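PDB 6SKY: Serine/threonine-protein kinase Tel1 from Chaetomium thermophilum, which is a serine/threonine kinase of the ATM family that binds ATP and probably acts as a DNA damage sensor, phosphorylating Ser-Gln and Thr-Gln sites to trigger checkpoint signalling. Local coordinates for residues A2266-Y2271 with S2371-L2376; E2310-L2315 with R2364-T2369; G2281-R2286 with Q2290-F2295. All coordinates share one frame; numbering follows the deposited sequence.

Contact 1 (A2266-Y2271 with S2371-L2376)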
ATOM      1  N   ALA A2266      -9.207  28.138   9.167  1.00 30.19           N
ATOM      2  CA  ALA A2266     -10.085  27.621  10.201  1.00 30.19           C
ATOM      3  C   ALA A2266      -9.372  26.668  11.140  1.00 30.19           C
ATOM      4  O   ALA A2266      -9.786  26.526  12.291  1.00 30.19           O
ATOM      5  CB  ALA A2266     -11.279  26.909   9.572  1.00 30.19           C
ATOM      6  N   ILE A2267      -8.315  26.005  10.674  1.00 27.75           N
ATOM      7  CA  ILE A2267      -7.528  25.153  11.556  1.00 27.75           C
ATOM      8  C   ILE A2267      -6.897  25.980  12.660  1.00 27.75           C
ATOM      9  O   ILE A2267      -6.898  25.582  13.826  1.00 27.75           O
ATOM     10  CB  ILE A2267      -6.466  24.385  10.757  1.00 27.75           C
ATOM     11  CG1 ILE A2267      -7.124  23.467   9.746  1.00 27.75           C
ATOM     12  CG2 ILE A2267      -5.619  23.563  11.674  1.00 27.75           C
ATOM     13  CD1 ILE A2267      -6.155  22.778   8.865  1.00 27.75           C
ATOM     14  N   GLN A2268      -6.358  27.143  12.319  1.00 32.16           N
ATOM     15  CA  GLN A2268      -5.739  27.987  13.330  1.00 32.16           C
ATOM     16  C   GLN A2268      -6.772  28.606  14.253  1.00 32.16           C
ATOM     17  O   GLN A2268      -6.486  28.858  15.425  1.00 32.16           O
ATOM     18  CB  GLN A2268      -4.918  29.077  12.663  1.00 32.16           C
ATOM     19  CG  GLN A2268      -4.252  30.006  13.631  1.00 32.16           C
ATOM     20  CD  GLN A2268      -3.679  31.212  12.958  1.00 32.16           C
ATOM     21  OE1 GLN A2268      -3.487  31.221  11.750  1.00 32.16           O
ATOM     22  NE2 GLN A2268      -3.404  32.247  13.733  1.00 32.16           N
ATOM     23  N   LYS A2269      -7.972  28.852  13.753  1.00 33.55           N
ATOM     24  CA  LYS A2269      -8.995  29.516  14.544  1.00 33.55           C
ATOM     25  C   LYS A2269      -9.718  28.558  15.478  1.00 33.55           C
ATOM     26  O   LYS A2269     -10.133  28.963  16.567  1.00 33.55           O
ATOM     27  CB  LYS A2269      -9.984  30.194  13.604  1.00 33.55           C
ATOM     28  CG  LYS A2269     -11.131  30.906  14.262  1.00 33.55           C
ATOM     29  CD  LYS A2269     -12.154  31.291  13.210  1.00 33.55           C
ATOM     30  CE  LYS A2269     -13.262  32.156  13.784  1.00 33.55           C
ATOM     31  NZ  LYS A2269     -14.191  32.621  12.718  1.00 33.55           N
ATOM     32  N   LYS A2270      -9.865  27.295  15.087  1.00 27.79           N
ATOM     33  CA  LYS A2270     -10.642  26.335  15.853  1.00 27.79           C
ATOM     34  C   LYS A2270      -9.809  25.395  16.707  1.00 27.79           C
ATOM     35  O   LYS A2270     -10.328  24.871  17.693  1.00 27.79           O
ATOM     36  CB  LYS A2270     -11.502  25.487  14.920  1.00 27.79           C
ATOM     37  CG  LYS A2270     -12.533  26.261  14.166  1.00 27.79           C
ATOM     38  CD  LYS A2270     -13.150  25.419  13.083  1.00 27.79           C
ATOM     39  CE  LYS A2270     -13.855  24.228  13.664  1.00 27.79           C
ATOM     40  NZ  LYS A2270     -14.513  23.426  12.606  1.00 27.79           N
ATOM     41  N   TYR A2271      -8.561  25.156  16.363  1.00 25.72           N
ATOM     42  CA  TYR A2271      -7.838  24.097  17.051  1.00 25.72           C
ATOM     43  C   TYR A2271      -6.519  24.537  17.650  1.00 25.72           C
ATOM     44  O   TYR A2271      -6.142  24.032  18.701  1.00 25.72           O
ATOM     45  CB  TYR A2271      -7.597  22.932  16.101  1.00 25.72           C
ATOM     46  CG  TYR A2271      -8.866  22.355  15.556  1.00 25.72           C
ATOM     47  CD1 TYR A2271      -9.827  21.845  16.403  1.00 25.72           C
ATOM     48  CD2 TYR A2271      -9.109  22.326  14.201  1.00 25.72           C
ATOM     49  CE1 TYR A2271     -10.986  21.331  15.919  1.00 25.72           C
ATOM     50  CE2 TYR A2271     -10.264  21.811  13.710  1.00 25.72           C
ATOM     51  CZ  TYR A2271     -11.198  21.314  14.573  1.00 25.72           C
ATOM     52  OH  TYR A2271     -12.361  20.793  14.086  1.00 25.72           O
ATOM     53  N   SER A2371       3.807  38.502   7.414  1.00 46.32           N
ATOM     54  CA  SER A2371       4.584  38.992   8.545  1.00 46.32           C
ATOM     55  C   SER A2371       4.066  38.429   9.862  1.00 46.32           C
ATOM     56  O   SER A2371       4.854  38.068  10.746  1.00 46.32           O
ATOM     57  CB  SER A2371       4.554  40.516   8.566  1.00 46.32           C
ATOM     58  OG  SER A2371       5.146  41.020   9.745  1.00 46.32           O
ATOM     59  N   GLU A2372       2.745  38.355  10.019  1.00 45.18           N
ATOM     60  CA  GLU A2372       2.193  37.731  11.215  1.00 45.18           C
ATOM     61  C   GLU A2372       2.597  36.269  11.311  1.00 45.18           C
ATOM     62  O   GLU A2372       2.946  35.783  12.395  1.00 45.18           O
ATOM     63  CB  GLU A2372       0.676  37.863  11.226  1.00 45.18           C
ATOM     64  CG  GLU A2372       0.189  39.253  11.547  1.00 45.18           C
ATOM     65  CD  GLU A2372      -1.293  39.420  11.299  1.00 45.18           C
ATOM     66  OE1 GLU A2372      -1.935  38.450  10.841  1.00 45.18           O
ATOM     67  OE2 GLU A2372      -1.816  40.525  11.555  1.00 45.18           O
ATOM     68  N   PHE A2373       2.544  35.545  10.194  1.00 40.52           N
ATOM     69  CA  PHE A2373       2.964  34.148  10.228  1.00 40.52           C
ATOM     70  C   PHE A2373       4.422  34.016  10.634  1.00 40.52           C
ATOM     71  O   PHE A2373       4.782  33.104  11.382  1.00 40.52           O
ATOM     72  CB  PHE A2373       2.739  33.487   8.878  1.00 40.52           C
ATOM     73  CG  PHE A2373       1.370  32.935   8.703  1.00 40.52           C
ATOM     74  CD1 PHE A2373       0.660  32.468   9.782  1.00 40.52           C
ATOM     75  CD2 PHE A2373       0.788  32.890   7.458  1.00 40.52           C
ATOM     76  CE1 PHE A2373      -0.591  31.964   9.621  1.00 40.52           C
ATOM     77  CE2 PHE A2373      -0.467  32.388   7.297  1.00 40.52           C
ATOM     78  CZ  PHE A2373      -1.156  31.924   8.378  1.00 40.52           C
ATOM     79  N   LEU A2374       5.280  34.911  10.148  1.00 37.97           N
ATOM     80  CA  LEU A2374       6.690  34.854  10.517  1.00 37.97           C
ATOM     81  C   LEU A2374       6.885  35.089  12.008  1.00 37.97           C
ATOM     82  O   LEU A2374       7.655  34.379  12.667  1.00 37.97           O
ATOM     83  CB  LEU A2374       7.479  35.875   9.709  1.00 37.97           C
ATOM     84  CG  LEU A2374       8.974  35.932   9.979  1.00 37.97           C
ATOM     85  CD1 LEU A2374       9.647  34.730   9.381  1.00 37.97           C
ATOM     86  CD2 LEU A2374       9.548  37.200   9.414  1.00 37.97           C
ATOM     87  N   LYS A2375       6.214  36.102  12.554  1.00 37.02           N
ATOM     88  CA  LYS A2375       6.289  36.345  13.990  1.00 37.02           C
ATOM     89  C   LYS A2375       5.904  35.106  14.782  1.00 37.02           C
ATOM     90  O   LYS A2375       6.628  34.683  15.689  1.00 37.02           O
ATOM     91  CB  LYS A2375       5.382  37.505  14.383  1.00 37.02           C
ATOM     92  CG  LYS A2375       6.023  38.856  14.317  1.00 37.02           C
ATOM     93  CD  LYS A2375       5.016  39.927  14.669  1.00 37.02           C
ATOM     94  CE  LYS A2375       5.617  41.313  14.545  1.00 37.02           C
ATOM     95  NZ  LYS A2375       4.637  42.396  14.846  1.00 37.02           N
ATOM     96  N   LEU A2376       4.751  34.521  14.460  1.00 32.54           N
ATOM     97  CA  LEU A2376       4.280  33.372  15.225  1.00 32.54           C
ATOM     98  C   LEU A2376       5.222  32.188  15.086  1.00 32.54           C
ATOM     99  O   LEU A2376       5.461  31.462  16.055  1.00 32.54           O
ATOM    100  CB  LEU A2376       2.877  32.986  14.781  1.00 32.54           C
ATOM    101  CG  LEU A2376       1.788  34.002  15.074  1.00 32.54           C
ATOM    102  CD1 LEU A2376       0.491  33.526  14.492  1.00 32.54           C
ATOM    103  CD2 LEU A2376       1.665  34.185  16.556  1.00 32.54           C
TER
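Gln2268 is the one residue of 2266-2271 that reaches the other helix, touching Phe2373 and Leu2376. The backbones stay well apart, with the CA atoms of Gln2268 and Phe2373 separated by 11.1 Å. The gap is spanned by a straight side chain: CG of Gln2268 lies opposite its own N (chi1 179°) and the chain stays extended beyond it, a shape that brings the amide up to the partner helix.

The polar part of the contact is an amide oxygen at a ring edge. OE1 of Gln2268 sits 3.7 Å from CE1 of Phe2373, close to the ring plane, where the slightly positive ring hydrogens would probably suit it; the amide itself is turned 49° from the ring. NE2 has its hydrogen-bond partner on its own helix, the carboxylate of Glu2273.

In a loose van der Waals touch, NE2 of Gln2268 lies 4.2 Å from CD1 of Leu2376. Helix 2286-2303 packs against both sides of the contact: its Phe2295 and Phe2298 touch Gln2268 while Cys2299 meets Leu2376 and Gln2302 meets Phe2373. A thin bridge of this sort, made beside an intervening helix, fits the stacked helices of the FAT alpha solenoid.

Contact 2 (E2310-L2315 with R2364-T2369)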
ATOM      1  N   GLU A2310       3.193  31.748  -5.101  1.00 70.52           N
ATOM      2  CA  GLU A2310       2.754  32.128  -6.440  1.00 70.52           C
ATOM      3  C   GLU A2310       1.788  33.304  -6.397  1.00 70.52           C
ATOM      4  O   GLU A2310       1.814  34.160  -7.284  1.00 70.52           O
ATOM      5  CB  GLU A2310       2.111  30.937  -7.139  1.00 70.52           C
ATOM      6  CG  GLU A2310       3.080  29.828  -7.475  1.00 70.52           C
ATOM      7  CD  GLU A2310       2.369  28.556  -7.879  1.00 70.52           C
ATOM      8  OE1 GLU A2310       1.179  28.636  -8.254  1.00 70.52           O
ATOM      9  OE2 GLU A2310       2.992  27.475  -7.812  1.00 70.52           O
ATOM     10  N   ASP A2311       0.927  33.366  -5.381  1.00 70.45           N
ATOM     11  CA  ASP A2311       0.031  34.509  -5.246  1.00 70.45           C
ATOM     12  C   ASP A2311       0.813  35.792  -5.019  1.00 70.45           C
ATOM     13  O   ASP A2311       0.522  36.829  -5.625  1.00 70.45           O
ATOM     14  CB  ASP A2311      -0.949  34.285  -4.096  1.00 70.45           C
ATOM     15  CG  ASP A2311      -1.829  33.079  -4.305  1.00 70.45           C
ATOM     16  OD1 ASP A2311      -1.707  32.424  -5.362  1.00 70.45           O
ATOM     17  OD2 ASP A2311      -2.644  32.782  -3.407  1.00 70.45           O
ATOM     18  N   LEU A2312       1.801  35.745  -4.125  1.00 66.94           N
ATOM     19  CA  LEU A2312       2.617  36.924  -3.868  1.00 66.94           C
ATOM     20  C   LEU A2312       3.389  37.329  -5.110  1.00 66.94           C
ATOM     21  O   LEU A2312       3.500  38.518  -5.421  1.00 66.94           O
ATOM     22  CB  LEU A2312       3.566  36.659  -2.701  1.00 66.94           C
ATOM     23  CG  LEU A2312       4.469  37.808  -2.249  1.00 66.94           C
ATOM     24  CD1 LEU A2312       3.663  38.927  -1.629  1.00 66.94           C
ATOM     25  CD2 LEU A2312       5.507  37.302  -1.282  1.00 66.94           C
ATOM     26  N   ALA A2313       3.901  36.350  -5.858  1.00 66.54           N
ATOM     27  CA  ALA A2313       4.637  36.661  -7.078  1.00 66.54           C
ATOM     28  C   ALA A2313       3.730  37.280  -8.132  1.00 66.54           C
ATOM     29  O   ALA A2313       4.126  38.226  -8.822  1.00 66.54           O
ATOM     30  CB  ALA A2313       5.302  35.401  -7.622  1.00 66.54           C
ATOM     31  N   ARG A2314       2.514  36.753  -8.280  1.00 65.81           N
ATOM     32  CA  ARG A2314       1.570  37.306  -9.242  1.00 65.81           C
ATOM     33  C   ARG A2314       1.200  38.735  -8.881  1.00 65.81           C
ATOM     34  O   ARG A2314       1.182  39.620  -9.742  1.00 65.81           O
ATOM     35  CB  ARG A2314       0.324  36.423  -9.315  1.00 65.81           C
ATOM     36  CG  ARG A2314      -0.811  37.020 -10.130  1.00 65.81           C
ATOM     37  CD  ARG A2314      -2.029  36.113 -10.176  1.00 65.81           C
ATOM     38  NE  ARG A2314      -2.632  35.937  -8.863  1.00 65.81           N
ATOM     39  CZ  ARG A2314      -3.533  36.761  -8.344  1.00 65.81           C
ATOM     40  NH1 ARG A2314      -4.032  36.530  -7.139  1.00 65.81           N
ATOM     41  NH2 ARG A2314      -3.930  37.821  -9.027  1.00 65.81           N
ATOM     42  N   LEU A2315       0.908  38.986  -7.606  1.00 66.82           N
ATOM     43  CA  LEU A2315       0.587  40.347  -7.197  1.00 66.82           C
ATOM     44  C   LEU A2315       1.778  41.279  -7.374  1.00 66.82           C
ATOM     45  O   LEU A2315       1.598  42.455  -7.705  1.00 66.82           O
ATOM     46  CB  LEU A2315       0.105  40.357  -5.750  1.00 66.82           C
ATOM     47  CG  LEU A2315      -1.151  39.530  -5.473  1.00 66.82           C
ATOM     48  CD1 LEU A2315      -1.451  39.507  -3.992  1.00 66.82           C
ATOM     49  CD2 LEU A2315      -2.333  40.069  -6.245  1.00 66.82           C
ATOM     50  N   ARG A2364      -0.367  44.947   0.362  1.00 68.65           N
ATOM     51  CA  ARG A2364      -0.168  45.192   1.787  1.00 68.65           C
ATOM     52  C   ARG A2364      -0.865  44.135   2.626  1.00 68.65           C
ATOM     53  O   ARG A2364      -0.303  43.643   3.608  1.00 68.65           O
ATOM     54  CB  ARG A2364      -0.676  46.575   2.178  1.00 68.65           C
ATOM     55  CG  ARG A2364       0.108  47.722   1.603  1.00 68.65           C
ATOM     56  CD  ARG A2364       1.589  47.573   1.861  1.00 68.65           C
ATOM     57  NE  ARG A2364       2.318  48.789   1.517  1.00 68.65           N
ATOM     58  CZ  ARG A2364       3.629  48.840   1.306  1.00 68.65           C
ATOM     59  NH1 ARG A2364       4.211  49.990   1.000  1.00 68.65           N
ATOM     60  NH2 ARG A2364       4.357  47.737   1.394  1.00 68.65           N
ATOM     61  N   ARG A2365      -2.096  43.780   2.262  1.00 65.08           N
ATOM     62  CA  ARG A2365      -2.808  42.753   3.015  1.00 65.08           C
ATOM     63  C   ARG A2365      -2.037  41.438   3.017  1.00 65.08           C
ATOM     64  O   ARG A2365      -1.844  40.814   4.072  1.00 65.08           O
ATOM     65  CB  ARG A2365      -4.206  42.563   2.431  1.00 65.08           C
ATOM     66  CG  ARG A2365      -5.150  41.773   3.308  1.00 65.08           C
ATOM     67  CD  ARG A2365      -6.499  41.636   2.643  1.00 65.08           C
ATOM     68  NE  ARG A2365      -6.373  41.079   1.304  1.00 65.08           N
ATOM     69  CZ  ARG A2365      -6.392  39.780   1.033  1.00 65.08           C
ATOM     70  NH1 ARG A2365      -6.265  39.358  -0.217  1.00 65.08           N
ATOM     71  NH2 ARG A2365      -6.537  38.901   2.014  1.00 65.08           N
ATOM     72  N   VAL A2366      -1.570  41.008   1.842  1.00 59.63           N
ATOM     73  CA  VAL A2366      -0.872  39.724   1.764  1.00 59.63           C
ATOM     74  C   VAL A2366       0.428  39.757   2.562  1.00 59.63           C
ATOM     75  O   VAL A2366       0.749  38.816   3.304  1.00 59.63           O
ATOM     76  CB  VAL A2366      -0.625  39.336   0.297  1.00 59.63           C
ATOM     77  CG1 VAL A2366       0.249  38.114   0.222  1.00 59.63           C
ATOM     78  CG2 VAL A2366      -1.934  39.066  -0.382  1.00 59.63           C
ATOM     79  N   GLU A2367       1.197  40.834   2.427  1.00 60.77           N
ATOM     80  CA  GLU A2367       2.460  40.907   3.146  1.00 60.77           C
ATOM     81  C   GLU A2367       2.255  40.996   4.649  1.00 60.77           C
ATOM     82  O   GLU A2367       3.079  40.484   5.410  1.00 60.77           O
ATOM     83  CB  GLU A2367       3.276  42.093   2.657  1.00 60.77           C
ATOM     84  CG  GLU A2367       3.900  41.883   1.305  1.00 60.77           C
ATOM     85  CD  GLU A2367       4.547  43.138   0.791  1.00 60.77           C
ATOM     86  OE1 GLU A2367       4.387  44.187   1.445  1.00 60.77           O
ATOM     87  OE2 GLU A2367       5.215  43.084  -0.261  1.00 60.77           O
ATOM     88  N   GLN A2368       1.174  41.624   5.103  1.00 55.32           N
ATOM     89  CA  GLN A2368       0.916  41.655   6.537  1.00 55.32           C
ATOM     90  C   GLN A2368       0.555  40.272   7.059  1.00 55.32           C
ATOM     91  O   GLN A2368       0.975  39.884   8.156  1.00 55.32           O
ATOM     92  CB  GLN A2368      -0.193  42.652   6.846  1.00 55.32           C
ATOM     93  CG  GLN A2368      -0.383  42.886   8.316  1.00 55.32           C
ATOM     94  CD  GLN A2368       0.867  43.426   8.970  1.00 55.32           C
ATOM     95  OE1 GLN A2368       1.575  44.246   8.391  1.00 55.32           O
ATOM     96  NE2 GLN A2368       1.151  42.962  10.181  1.00 55.32           N
ATOM     97  N   THR A2369      -0.217  39.511   6.286  1.00 50.02           N
ATOM     98  CA  THR A2369      -0.489  38.129   6.668  1.00 50.02           C
ATOM     99  C   THR A2369       0.803  37.333   6.812  1.00 50.02           C
ATOM    100  O   THR A2369       1.001  36.607   7.799  1.00 50.02           O
ATOM    101  CB  THR A2369      -1.415  37.484   5.642  1.00 50.02           C
ATOM    102  OG1 THR A2369      -2.768  37.837   5.939  1.00 50.02           O
ATOM    103  CG2 THR A2369      -1.284  35.992   5.670  1.00 50.02           C
TER
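Leu2312 and Val2366 are the nearest CA pair of two roughly antiparallel helical segments, 7.2 Å apart. The axes of 2310-2315 and 2364-2369 approach to 10.7 Å with 147° between their N-to-C directions, a separation bridged by aliphatic side chains. They belong to helices 2306-2328 and 2348-2387, successive modelled helices that pack as the two arms of a hairpin, the connection between them being partly unmodelled.

Val2366 points toward the facing helix and divides its two methyls between two leucines. CG1, opposite the backbone N (chi1 172°), meets CD1 of Leu2312 at 4.0 Å. CG2, on the other branch, touches CD1 of Leu2315 at 3.7 Å. The same CD1 of Leu2312 also lies 4.2 Å from CG of Glu2367, whose extended chain runs across the leucine at about a right angle. Beyond that methylene, the carboxylate stays along its own helix, where OE1 of Glu2367 makes a salt bridge of 3.6 Å with NH2 of Arg2364, in the plane of the guanidinium and at its edge. Arg2314, on the 2310-2315 side, packs on Pro2793 of the second subunit.

Across this interface, then, the chemistry is purely aliphatic. The two segments meet through dispersion and shape, while the charged end of Glu2367 is probably balanced within its own helix by Arg2364.

Contact 3 (G2281-R2286 with Q2290-F2295)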
ATOM      1  N   GLY A2281      -1.304  29.945  30.383  1.00 52.04           N
ATOM      2  CA  GLY A2281      -0.086  30.580  30.836  1.00 52.04           C
ATOM      3  C   GLY A2281       1.075  29.658  31.120  1.00 52.04           C
ATOM      4  O   GLY A2281       2.207  30.139  31.223  1.00 52.04           O
ATOM      5  N   LYS A2282       0.847  28.360  31.251  1.00 52.74           N
ATOM      6  CA  LYS A2282       1.936  27.428  31.503  1.00 52.74           C
ATOM      7  C   LYS A2282       2.800  27.296  30.254  1.00 52.74           C
ATOM      8  O   LYS A2282       2.299  26.954  29.179  1.00 52.74           O
ATOM      9  CB  LYS A2282       1.363  26.082  31.927  1.00 52.74           C
ATOM     10  CG  LYS A2282       2.195  24.887  31.558  1.00 52.74           C
ATOM     11  CD  LYS A2282       1.404  23.621  31.797  1.00 52.74           C
ATOM     12  CE  LYS A2282       1.924  22.469  30.960  1.00 52.74           C
ATOM     13  NZ  LYS A2282       1.163  21.223  31.241  1.00 52.74           N
ATOM     14  N   ILE A2283       4.094  27.581  30.387  1.00 50.13           N
ATOM     15  CA  ILE A2283       4.994  27.573  29.240  1.00 50.13           C
ATOM     16  C   ILE A2283       6.146  26.607  29.458  1.00 50.13           C
ATOM     17  O   ILE A2283       7.252  26.829  28.957  1.00 50.13           O
ATOM     18  CB  ILE A2283       5.529  28.983  28.937  1.00 50.13           C
ATOM     19  CG1 ILE A2283       6.297  29.540  30.130  1.00 50.13           C
ATOM     20  CG2 ILE A2283       4.400  29.913  28.566  1.00 50.13           C
ATOM     21  CD1 ILE A2283       6.789  30.949  29.913  1.00 50.13           C
ATOM     22  N   GLU A2284       5.904  25.526  30.192  1.00 49.31           N
ATOM     23  CA  GLU A2284       6.953  24.551  30.439  1.00 49.31           C
ATOM     24  C   GLU A2284       6.332  23.168  30.524  1.00 49.31           C
ATOM     25  O   GLU A2284       5.173  23.021  30.911  1.00 49.31           O
ATOM     26  CB  GLU A2284       7.716  24.876  31.721  1.00 49.31           C
ATOM     27  CG  GLU A2284       9.081  24.229  31.820  1.00 49.31           C
ATOM     28  CD  GLU A2284      10.165  25.027  31.120  1.00 49.31           C
ATOM     29  OE1 GLU A2284       9.852  26.078  30.527  1.00 49.31           O
ATOM     30  OE2 GLU A2284      11.338  24.602  31.168  1.00 49.31           O
ATOM     31  N   GLY A2285       7.106  22.162  30.161  1.00 45.37           N
ATOM     32  CA  GLY A2285       6.647  20.789  30.184  1.00 45.37           C
ATOM     33  C   GLY A2285       6.497  20.230  28.783  1.00 45.37           C
ATOM     34  O   GLY A2285       6.791  20.885  27.785  1.00 45.37           O
ATOM     35  N   ARG A2286       6.026  18.987  28.720  1.00 50.17           N
ATOM     36  CA  ARG A2286       5.864  18.326  27.432  1.00 50.17           C
ATOM     37  C   ARG A2286       4.548  18.659  26.755  1.00 50.17           C
ATOM     38  O   ARG A2286       4.480  18.660  25.524  1.00 50.17           O
ATOM     39  CB  ARG A2286       5.981  16.815  27.589  1.00 50.17           C
ATOM     40  CG  ARG A2286       7.397  16.354  27.821  1.00 50.17           C
ATOM     41  CD  ARG A2286       7.594  14.932  27.350  1.00 50.17           C
ATOM     42  NE  ARG A2286       8.948  14.461  27.615  1.00 50.17           N
ATOM     43  CZ  ARG A2286       9.384  13.246  27.307  1.00 50.17           C
ATOM     44  NH1 ARG A2286      10.632  12.899  27.587  1.00 50.17           N
ATOM     45  NH2 ARG A2286       8.573  12.379  26.719  1.00 50.17           N
ATOM     46  N   GLN A2290       4.553  20.226  23.056  1.00 36.63           N
ATOM     47  CA  GLN A2290       3.818  19.694  21.916  1.00 36.63           C
ATOM     48  C   GLN A2290       2.944  20.761  21.274  1.00 36.63           C
ATOM     49  O   GLN A2290       2.909  20.885  20.046  1.00 36.63           O
ATOM     50  CB  GLN A2290       2.981  18.498  22.356  1.00 36.63           C
ATOM     51  CG  GLN A2290       2.150  17.864  21.262  1.00 36.63           C
ATOM     52  CD  GLN A2290       2.986  17.194  20.194  1.00 36.63           C
ATOM     53  OE1 GLN A2290       3.514  17.851  19.297  1.00 36.63           O
ATOM     54  NE2 GLN A2290       3.100  15.876  20.276  1.00 36.63           N
ATOM     55  N   VAL A2291       2.256  21.563  22.084  1.00 30.47           N
ATOM     56  CA  VAL A2291       1.398  22.608  21.527  1.00 30.47           C
ATOM     57  C   VAL A2291       2.216  23.628  20.740  1.00 30.47           C
ATOM     58  O   VAL A2291       1.843  24.027  19.627  1.00 30.47           O
ATOM     59  CB  VAL A2291       0.586  23.276  22.648  1.00 30.47           C
ATOM     60  CG1 VAL A2291      -0.233  24.393  22.104  1.00 30.47           C
ATOM     61  CG2 VAL A2291      -0.300  22.273  23.303  1.00 30.47           C
ATOM     62  N   PHE A2292       3.343  24.064  21.299  1.00 28.92           N
ATOM     63  CA  PHE A2292       4.148  25.096  20.656  1.00 28.92           C
ATOM     64  C   PHE A2292       4.808  24.581  19.390  1.00 28.92           C
ATOM     65  O   PHE A2292       4.884  25.304  18.395  1.00 28.92           O
ATOM     66  CB  PHE A2292       5.206  25.609  21.621  1.00 28.92           C
ATOM     67  CG  PHE A2292       4.660  26.406  22.749  1.00 28.92           C
ATOM     68  CD1 PHE A2292       3.643  27.295  22.546  1.00 28.92           C
ATOM     69  CD2 PHE A2292       5.176  26.271  24.016  1.00 28.92           C
ATOM     70  CE1 PHE A2292       3.147  28.028  23.582  1.00 28.92           C
ATOM     71  CE2 PHE A2292       4.679  27.001  25.049  1.00 28.92           C
ATOM     72  CZ  PHE A2292       3.666  27.880  24.831  1.00 28.92           C
ATOM     73  N   HIS A2293       5.293  23.344  19.400  1.00 29.43           N
ATOM     74  CA  HIS A2293       5.858  22.792  18.179  1.00 29.43           C
ATOM     75  C   HIS A2293       4.797  22.633  17.103  1.00 29.43           C
ATOM     76  O   HIS A2293       5.052  22.916  15.929  1.00 29.43           O
ATOM     77  CB  HIS A2293       6.521  21.456  18.468  1.00 29.43           C
ATOM     78  CG  HIS A2293       7.147  20.830  17.269  1.00 29.43           C
ATOM     79  ND1 HIS A2293       8.332  21.277  16.733  1.00 29.43           N
ATOM     80  CD2 HIS A2293       6.749  19.796  16.495  1.00 29.43           C
ATOM     81  CE1 HIS A2293       8.641  20.541  15.682  1.00 29.43           C
ATOM     82  NE2 HIS A2293       7.695  19.638  15.514  1.00 29.43           N
ATOM     83  N   GLN A2294       3.605  22.175  17.482  1.00 27.85           N
ATOM     84  CA  GLN A2294       2.486  22.102  16.554  1.00 27.85           C
ATOM     85  C   GLN A2294       2.249  23.437  15.868  1.00 27.85           C
ATOM     86  O   GLN A2294       2.176  23.521  14.637  1.00 27.85           O
ATOM     87  CB  GLN A2294       1.240  21.676  17.320  1.00 27.85           C
ATOM     88  CG  GLN A2294       0.118  21.168  16.478  1.00 27.85           C
ATOM     89  CD  GLN A2294       0.459  19.865  15.853  1.00 27.85           C
ATOM     90  OE1 GLN A2294       0.830  18.916  16.538  1.00 27.85           O
ATOM     91  NE2 GLN A2294       0.363  19.804  14.539  1.00 27.85           N
ATOM     92  N   PHE A2295       2.124  24.495  16.660  1.00 28.99           N
ATOM     93  CA  PHE A2295       1.795  25.793  16.093  1.00 28.99           C
ATOM     94  C   PHE A2295       2.931  26.339  15.238  1.00 28.99           C
ATOM     95  O   PHE A2295       2.688  26.936  14.185  1.00 28.99           O
ATOM     96  CB  PHE A2295       1.442  26.762  17.209  1.00 28.99           C
ATOM     97  CG  PHE A2295       0.601  27.898  16.764  1.00 28.99           C
ATOM     98  CD1 PHE A2295      -0.009  27.878  15.539  1.00 28.99           C
ATOM     99  CD2 PHE A2295       0.430  28.993  17.561  1.00 28.99           C
ATOM    100  CE1 PHE A2295      -0.778  28.927  15.126  1.00 28.99           C
ATOM    101  CE2 PHE A2295      -0.336  30.039  17.150  1.00 28.99           C
ATOM    102  CZ  PHE A2295      -0.939  30.007  15.934  1.00 28.99           C
TER
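The carbonyl O of Arg2286 accepts a hydrogen bond of 2.9 Å from N of Gln2290, with an N-H...O angle of 158°. This is an i to i+4 bond in the first turn of helix 2286-2303, and the contact as a whole is a helix start with its incoming loop, at the turn between two consecutive helices of the FAT solenoid. CB of Gln2290 also comes within 3.5 Å of O of Arg2286.

Gly2285 holds the N-cap position. Its phi of 111° with an extended psi is a backbone shape in which a side chain would run into the preceding carbonyl oxygen, and glycine makes the sharp entry into the helix possible. Just past the cap, Glu2287 forms a salt bridge with Lys2282, tying the loop to the first turn; an acidic group at this end of a helix would probably also interact favourably with the helix dipole. Arg2286 extends its side chain away from 2290-2295, and its pairing with Glu2390 is long and weak.

Two residues on from Gln2290, Phe2292 points toward the loop. The ring is buried, lodged against Leu2279 of the preceding helix and against Asn2380, Leu2383 and Ser2384 of helix 2348-2387, and the loop meets it at one edge. CA of Ile2283 stands at that edge, near the ring plane, 4.2 Å from CE2 of Phe2292. The isoleucine forks there: with CG1 set between N and C (chi1 60°), the longer branch to CD1 leads away from the helix, and the short branch does the touching, CG2 of Ile2283 resting 4.3 Å from CZ of Phe2292.

Helix 2348-2387 is shared by contacts 1 and 2, whose segments on it are separated by a single residue; their centres are 16 Å apart. Contacts 1 and 3, with centres 15 Å apart, are joined by Phe2295: its CE1 lies 3.9 Å from CG of Gln2268, and its CZ lies 4.1 Å from CD1 of Leu2376. Contacts 2 and 3 do not touch, their nearest atoms being about 11 Å apart. Along the chain, both are nested within the loop that contact 1 closes, contact 3 coming first. All three belong to the FAT region and lie away from the kinase site holding the ATP analogue and magnesium.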